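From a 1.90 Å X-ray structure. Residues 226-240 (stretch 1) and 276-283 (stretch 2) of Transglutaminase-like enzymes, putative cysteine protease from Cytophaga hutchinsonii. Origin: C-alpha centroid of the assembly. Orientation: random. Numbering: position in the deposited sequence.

Stretch 1 (226-240) WIIFDATRLVPLNGL
Stretch 2 276-283: DFTPFWYD

The apolar centre of the contact is built around Leu237 and Pro236, which meet the aromatic residues of an extended segment, 276-283, that has no regular helix or strand. The CA-to-CB bond of Leu237 (chi1 m, chi2 t) points sideways to the second stretch, but the end of its side chain comes nearer and places Leu237 CD1 over one face of the Tyr282 ring, 3.7 Å from the ring centroid and 21° off the normal, a CH-pi contact. The same methyl meets the edge of the Phe280 ring, with Leu237 CD1 4.2 Å from Phe280 CD2. Tyr282 (chi1 m, chi2 -43°) points toward the first stretch; its ring also lies obliquely to that of Phe229 (chi1 m), with centroids 5.5 Å apart and planes at 48°.

The closest CA approach pairs the two stretches at Pro236 CA and Pro279 CA, 5.2 Å apart. Pro236 CA also sits over the six-membered ring of Trp281 (chi1 m, chi2 95°), 4.0 Å from the centroid and only 12° off the normal, so the indole covers the backbone at this point. The two prolines, both C-gamma endo, touch through Pro236 CB and Pro279 CB at 3.6 Å, while Pro236 CG lies 4.1 Å from Phe277 CE2, at the edge of that ring. Phe277 and Phe280 both have chi1 t and chi2 near 90°.

Ile227, Ile228 and Phe229, in the strand 226-229, also reach Tyr282: Tyr282 OH donates to Ile228 O at 2.7 Å, near the plane of the phenol ring. A type I turn from Asp230 to Arg233 follows, closed by Arg233 N to Asp230 O at 3.2 Å. Asp230 OD1 accepts from Thr232 N at 3.0 Å and from Thr232 OG1 at 2.7 Å, bracing the turn from within. Arg233 then adopts positive phi (55/26), and the chain becomes extended through Val235 (-133/148) and Pro236 (-65/132) before the 3-10 segment 237-239, where Gly239 N bonds to Pro236 O at 3.0 Å.

At the polar edge, Leu237 N donates to Phe280 O at 3.1 Å. Asn238 (chi1 p, chi2 -21°) points toward the second stretch, and its amide serves the opposing backbone in both senses: Asn238 OD1 accepts from Phe280 N at 2.9 Å, and Asn238 ND2 donates to Thr278 O at 2.9 Å. With N-H...acceptor angles of 155° and 161°, these bonds span Pro279, which has no amide hydrogen to offer. Asn238 ND2 is also hydrogen-bonded elsewhere in the structure.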

# COMPACT_ATOMS: atom_id res chain seq x y z
N TRP B 226 13.49 -24.72 -17.42
CA TRP B 226 13.46 -23.93 -16.19
C TRP B 226 14.90 -23.75 -15.70
O TRP B 226 15.59 -24.74 -15.42
CB TRP B 226 12.61 -24.64 -15.12
CG TRP B 226 11.17 -24.60 -15.41
CD1 TRP B 226 10.41 -25.62 -15.90
CD2 TRP B 226 10.30 -23.47 -15.27
NE1 TRP B 226 9.10 -25.20 -16.07
CE2 TRP B 226 9.01 -23.88 -15.68
CE3 TRP B 226 10.48 -22.15 -14.82
CZ2 TRP B 226 7.89 -23.02 -15.65
CZ3 TRP B 226 9.36 -21.28 -14.80
CH2 TRP B 226 8.09 -21.73 -15.22
N ILE B 227 15.37 -22.50 -15.67
CA ILE B 227 16.73 -22.20 -15.31
C ILE B 227 16.68 -21.58 -13.92
O ILE B 227 15.93 -20.63 -13.71
CB ILE B 227 17.38 -21.19 -16.27
CG1 ILE B 227 17.32 -21.66 -17.75
CG2 ILE B 227 18.83 -20.89 -15.85
CD1 ILE B 227 18.02 -23.02 -18.05
N ILE B 228 17.50 -22.09 -13.01
CA ILE B 228 17.49 -21.63 -11.63
C ILE B 228 18.34 -20.38 -11.39
O ILE B 228 19.43 -20.22 -11.97
CB ILE B 228 17.88 -22.77 -10.65
CG1 ILE B 228 17.45 -22.39 -9.22
CG2 ILE B 228 19.37 -23.11 -10.74
CD1 ILE B 228 17.00 -23.57 -8.38
N PHE B 229 17.86 -19.49 -10.52
CA PHE B 229 18.55 -18.23 -10.20
C PHE B 229 18.38 -17.95 -8.71
O PHE B 229 17.36 -18.29 -8.14
CB PHE B 229 17.95 -17.06 -10.96
CG PHE B 229 18.19 -17.09 -12.43
CD1 PHE B 229 19.28 -16.43 -12.99
CD2 PHE B 229 17.32 -17.79 -13.28
CE1 PHE B 229 19.52 -16.47 -14.38
CE2 PHE B 229 17.55 -17.85 -14.66
CZ PHE B 229 18.65 -17.18 -15.21
N ASP B 230 19.36 -17.30 -8.10
CA ASP B 230 19.26 -17.01 -6.67
C ASP B 230 19.94 -15.69 -6.39
O ASP B 230 21.16 -15.64 -6.29
CB ASP B 230 19.89 -18.14 -5.83
CG ASP B 230 19.91 -17.85 -4.34
OD1 ASP B 230 19.31 -16.86 -3.88
OD2 ASP B 230 20.56 -18.62 -3.60
N ALA B 231 19.15 -14.63 -6.27
CA ALA B 231 19.67 -13.30 -6.07
C ALA B 231 20.32 -13.08 -4.71
O ALA B 231 20.99 -12.06 -4.54
CB ALA B 231 18.59 -12.24 -6.33
N THR B 232 20.17 -14.00 -3.77
CA THR B 232 20.88 -13.84 -2.48
C THR B 232 22.36 -14.14 -2.61
O THR B 232 23.17 -13.69 -1.80
CB THR B 232 20.33 -14.75 -1.33
OG1 THR B 232 20.62 -16.13 -1.61
CG2 THR B 232 18.83 -14.54 -1.11
N ARG B 233 22.71 -14.94 -3.62
CA ARG B 233 24.05 -15.50 -3.81
C ARG B 233 24.58 -16.28 -2.60
O ARG B 233 25.79 -16.38 -2.42
CB ARG B 233 25.06 -14.42 -4.19
CG ARG B 233 24.79 -13.81 -5.54
CD ARG B 233 25.85 -12.76 -5.84
NE ARG B 233 25.56 -12.07 -7.09
CZ ARG B 233 26.28 -11.06 -7.57
NH1 ARG B 233 25.91 -10.50 -8.72
NH2 ARG B 233 27.35 -10.62 -6.92
N LEU B 234 23.69 -16.83 -1.77
CA LEU B 234 24.15 -17.50 -0.56
C LEU B 234 24.64 -18.93 -0.76
O LEU B 234 25.42 -19.42 0.05
CB LEU B 234 23.06 -17.50 0.51
CG LEU B 234 22.83 -16.17 1.24
CD1 LEU B 234 21.51 -16.22 1.94
CD2 LEU B 234 23.96 -15.86 2.23
N VAL B 235 24.17 -19.61 -1.81
CA VAL B 235 24.43 -21.04 -1.95
C VAL B 235 24.90 -21.43 -3.34
O VAL B 235 24.50 -20.82 -4.33
CB VAL B 235 23.18 -21.88 -1.57
CG1 VAL B 235 22.62 -21.44 -0.22
CG2 VAL B 235 22.08 -21.78 -2.62
N PRO B 236 25.76 -22.47 -3.44
CA PRO B 236 26.08 -23.00 -4.76
C PRO B 236 24.82 -23.61 -5.37
O PRO B 236 24.10 -24.35 -4.69
CB PRO B 236 27.14 -24.08 -4.47
CG PRO B 236 26.85 -24.52 -3.07
CD PRO B 236 26.40 -23.26 -2.36
N LEU B 237 24.52 -23.27 -6.63
CA LEU B 237 23.24 -23.64 -7.21
C LEU B 237 23.09 -25.15 -7.33
O LEU B 237 21.98 -25.67 -7.25
CB LEU B 237 23.04 -22.98 -8.58
CG LEU B 237 23.14 -21.45 -8.59
CD1 LEU B 237 23.05 -20.93 -10.01
CD2 LEU B 237 22.06 -20.85 -7.71
N ASN B 238 24.21 -25.85 -7.48
CA ASN B 238 24.17 -27.30 -7.62
C ASN B 238 24.09 -28.03 -6.28
O ASN B 238 24.08 -29.26 -6.25
CB ASN B 238 25.36 -27.83 -8.45
CG ASN B 238 26.73 -27.44 -7.88
OD1 ASN B 238 26.86 -26.49 -7.11
ND2 ASN B 238 27.75 -28.14 -8.32
N GLY B 239 24.05 -27.27 -5.19
CA GLY B 239 23.86 -27.85 -3.86
C GLY B 239 22.42 -27.91 -3.36
O GLY B 239 22.18 -28.24 -2.20
N LEU B 240 21.46 -27.61 -4.24
CA LEU B 240 20.04 -27.56 -3.86
C LEU B 240 19.30 -28.88 -4.01
O LEU B 240 19.44 -29.58 -5.02
CB LEU B 240 19.30 -26.49 -4.66
CG LEU B 240 19.71 -25.05 -4.37
CD1 LEU B 240 19.23 -24.12 -5.51
CD2 LEU B 240 19.14 -24.57 -3.03
N ASP B 276 34.03 -35.40 -4.36
CA ASP B 276 34.55 -34.12 -4.84
C ASP B 276 33.44 -33.18 -5.33
O ASP B 276 33.28 -32.96 -6.55
CB ASP B 276 35.62 -34.34 -5.92
N PHE B 277 32.68 -32.63 -4.38
CA PHE B 277 31.66 -31.62 -4.70
C PHE B 277 32.31 -30.31 -5.11
O PHE B 277 33.02 -29.69 -4.32
CB PHE B 277 30.71 -31.37 -3.51
CG PHE B 277 29.64 -30.35 -3.81
CD1 PHE B 277 28.41 -30.75 -4.33
CD2 PHE B 277 29.87 -28.99 -3.59
CE1 PHE B 277 27.41 -29.80 -4.62
CE2 PHE B 277 28.88 -28.03 -3.89
CZ PHE B 277 27.66 -28.44 -4.40
N THR B 278 32.08 -29.89 -6.36
CA THR B 278 32.61 -28.60 -6.80
C THR B 278 31.46 -27.60 -7.08
O THR B 278 30.63 -27.86 -7.95
CB THR B 278 33.64 -28.73 -7.98
OG1 THR B 278 33.03 -28.35 -9.21
CG2 THR B 278 34.22 -30.15 -8.10
N PRO B 279 31.42 -26.48 -6.33
CA PRO B 279 30.30 -25.53 -6.38
C PRO B 279 30.14 -24.86 -7.73
O PRO B 279 31.13 -24.48 -8.36
CB PRO B 279 30.64 -24.49 -5.30
CG PRO B 279 32.11 -24.66 -5.04
CD PRO B 279 32.43 -26.09 -5.32
N PHE B 280 28.89 -24.74 -8.17
CA PHE B 280 28.58 -24.06 -9.42
C PHE B 280 28.02 -22.68 -9.10
O PHE B 280 27.07 -22.56 -8.32
CB PHE B 280 27.55 -24.85 -10.23
CG PHE B 280 27.21 -24.22 -11.54
CD1 PHE B 280 27.81 -24.66 -12.71
CD2 PHE B 280 26.29 -23.17 -11.60
CE1 PHE B 280 27.49 -24.06 -13.92
CE2 PHE B 280 25.97 -22.57 -12.81
CZ PHE B 280 26.57 -23.02 -13.97
N TRP B 281 28.61 -21.64 -9.69
CA TRP B 281 28.09 -20.28 -9.57
C TRP B 281 28.01 -19.67 -10.95
O TRP B 281 28.83 -19.99 -11.80
CB TRP B 281 29.04 -19.43 -8.74
CG TRP B 281 29.30 -19.91 -7.34
CD1 TRP B 281 30.33 -20.70 -6.91
CD2 TRP B 281 28.52 -19.60 -6.17
NE1 TRP B 281 30.24 -20.90 -5.55
CE2 TRP B 281 29.14 -20.24 -5.07
CE3 TRP B 281 27.36 -18.83 -5.95
CZ2 TRP B 281 28.64 -20.14 -3.76
CZ3 TRP B 281 26.86 -18.74 -4.64
CH2 TRP B 281 27.50 -19.39 -3.57
N TYR B 282 27.05 -18.76 -11.18
CA TYR B 282 27.06 -18.01 -12.44
C TYR B 282 28.11 -16.90 -12.40
O TYR B 282 28.47 -16.38 -11.34
CB TYR B 282 25.70 -17.35 -12.73
CG TYR B 282 24.55 -18.30 -12.98
CD1 TYR B 282 24.70 -19.44 -13.79
CD2 TYR B 282 23.29 -18.04 -12.44
CE1 TYR B 282 23.63 -20.29 -14.02
CE2 TYR B 282 22.22 -18.89 -12.68
CZ TYR B 282 22.39 -20.02 -13.46
OH TYR B 282 21.34 -20.87 -13.70
N ASP B 283 28.59 -16.54 -13.58
CA ASP B 283 29.36 -15.32 -13.76
C ASP B 283 28.70 -14.60 -14.94
O ASP B 283 28.38 -15.25 -15.95
CB ASP B 283 30.82 -15.64 -14.06